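Transcriptional regulator, MarR family (Neisseria meningitidis serogroup B, PDB 3G3Z) probably binds DNA and regulates transcription as a MarR-family factor, working as a two-fold symmetric dimer with a helix-turn-helix element in each subunit. Local coordinates at the interface of chains A and B. Residues are numbered along the deposited sequence; one frame, centred on the assembly and turned at random. Chains: chain A/B, Transcriptional regulator, MarR family.

The interface of chains A and B. Residues chain A 38, 43, 54-55; chain B 3, 7, 11.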
loop_
_atom_site.group_PDB
_atom_site.type_symbol
_atom_site.label_atom_id
_atom_site.label_comp_id
_atom_site.label_asym_id
_atom_site.label_seq_id
_atom_site.Cartn_x
_atom_site.Cartn_y
_atom_site.Cartn_z
ATOM N N TYR A 38 -15.390 7.805 -5.330
ATOM C CA TYR A 38 -14.557 8.477 -6.312
ATOM C C TYR A 38 -14.632 7.854 -7.708
ATOM O O TYR A 38 -14.653 8.589 -8.702
ATOM C CB TYR A 38 -13.120 8.580 -5.832
ATOM C CG TYR A 38 -12.269 9.479 -6.687
ATOM C CD1 TYR A 38 -12.367 10.872 -6.588
ATOM C CD2 TYR A 38 -11.364 8.940 -7.605
ATOM C CE1 TYR A 38 -11.579 11.703 -7.386
ATOM C CE2 TYR A 38 -10.572 9.762 -8.404
ATOM C CZ TYR A 38 -10.680 11.137 -8.287
ATOM O OH TYR A 38 -9.897 11.942 -9.083
ATOM N N GLU A 43 -16.043 8.332 -13.141
ATOM C CA GLU A 43 -16.201 7.423 -14.284
ATOM C C GLU A 43 -17.655 7.228 -14.661
ATOM O O GLU A 43 -17.959 6.742 -15.753
ATOM C CB GLU A 43 -15.553 6.060 -14.019
ATOM C CG GLU A 43 -14.055 6.130 -13.800
ATOM C CD GLU A 43 -13.368 4.774 -13.844
ATOM O OE1 GLU A 43 -12.121 4.757 -13.952
ATOM O OE2 GLU A 43 -14.062 3.732 -13.779
ATOM N N LYS A 54 -10.323 -2.243 -9.984
ATOM C CA LYS A 54 -9.600 -0.979 -10.071
ATOM C C LYS A 54 -8.804 -0.644 -8.798
ATOM O O LYS A 54 -7.644 -0.247 -8.880
ATOM C CB LYS A 54 -10.570 0.160 -10.394
ATOM C CG LYS A 54 -9.894 1.500 -10.648
ATOM C CD LYS A 54 -10.936 2.600 -10.798
ATOM C CE LYS A 54 -10.314 4.002 -10.768
ATOM N NZ LYS A 54 -9.751 4.411 -12.088
ATOM N N TRP A 55 -9.422 -0.806 -7.628
ATOM C CA TRP A 55 -8.780 -0.384 -6.385
ATOM C C TRP A 55 -8.195 -1.536 -5.598
ATOM O O TRP A 55 -7.699 -1.342 -4.489
ATOM C CB TRP A 55 -9.714 0.489 -5.541
ATOM C CG TRP A 55 -10.025 1.769 -6.258
ATOM C CD1 TRP A 55 -11.144 2.053 -6.978
ATOM C CD2 TRP A 55 -9.176 2.924 -6.355
ATOM N NE1 TRP A 55 -11.058 3.324 -7.511
ATOM C CE2 TRP A 55 -9.854 3.875 -7.152
ATOM C CE3 TRP A 55 -7.904 3.242 -5.852
ATOM C CZ2 TRP A 55 -9.303 5.138 -7.456
ATOM C CZ3 TRP A 55 -7.356 4.494 -6.153
ATOM C CH2 TRP A 55 -8.061 5.429 -6.945
HETATM N N MSE B 3 -7.683 9.162 -17.199
HETATM C CA MSE B 3 -8.095 9.762 -15.890
HETATM C C MSE B 3 -7.007 10.648 -15.283
HETATM O O MSE B 3 -5.922 10.817 -15.841
HETATM C CB MSE B 3 -8.485 8.674 -14.870
HETATM C CG MSE B 3 -9.804 7.945 -15.139
HETATM SE SE MSE B 3 -11.424 8.962 -14.689
HETATM C CE MSE B 3 -11.795 9.798 -16.431
ATOM N N ASP B 7 -5.315 9.435 -9.599
ATOM C CA ASP B 7 -6.060 8.193 -9.781
ATOM C C ASP B 7 -5.158 7.124 -10.386
ATOM O O ASP B 7 -5.120 5.966 -9.920
ATOM C CB ASP B 7 -7.266 8.435 -10.691
ATOM C CG ASP B 7 -8.158 7.230 -10.793
ATOM O OD1 ASP B 7 -9.121 7.156 -10.014
ATOM O OD2 ASP B 7 -7.889 6.348 -11.633
ATOM N N THR B 11 -4.284 3.735 -7.956
ATOM C CA THR B 11 -4.630 2.384 -8.397
ATOM C C THR B 11 -3.363 1.535 -8.516
ATOM O O THR B 11 -3.303 0.412 -7.991
ATOM C CB THR B 11 -5.426 2.370 -9.747
ATOM O OG1 THR B 11 -4.707 3.088 -10.751
ATOM C CG2 THR B 11 -6.794 2.998 -9.593
HETATM O O HOH W 1 -5.564 -0.975 -7.373
#
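A:Lys54 and B:Asp7 both carry CG anti to the backbone N (chi1 -174° in each), which sends the lysine chain along the subunit boundary and the carboxylate out from its helix to meet it. The lysine runs extended as far as CE and then bends at chi4 (82°), turning its ammonium NZ onto B:Asp7 OD2 at 2.7 Å, a salt bridge and hydrogen bond through the syn lone pair. The same NZ reaches A:Glu43 OE1 at 3.0 Å within its own chain, approaching from above that carboxylate plane. The ammonium thus sits between two acids whose oxygens, A:Glu43 OE1 and B:Asp7 OD2, stay 5.1 Å apart, and it probably offsets their mutual repulsion. B:Asp7 turns its other oxygen, OD1, toward the aromatic residues: it lies in plane at the edge of the A:Tyr38 ring, 3.4 Å from CE2, and also touches CZ2 of A:Trp55, whose ring stands nearly perpendicular to the carboxylate. One helical turn on, the methyl CG2 of B:Thr11 packs over the face of the tryptophan six-membered ring, 3.7 Å from its centroid. A:Lys54 CG lies over that same face and touches the methyl. B:Thr11 OG1 donates back to B:Asp7 O, which leaves the methyl to face chain A. A water bridges A:Lys54 O and B:Thr11 O. The selenium (SE) of B:Met3, modelled as selenomethionine and poorly ordered, lies loosely beside A:Glu43 CG. In this part of the two-fold dimer interface, the start of chain B's N-terminal helix 5-26 docks on helices 31-43 and 48-55 of chain A's winged helix-turn-helix region, perhaps helping set how the DNA-binding regions sit against each other.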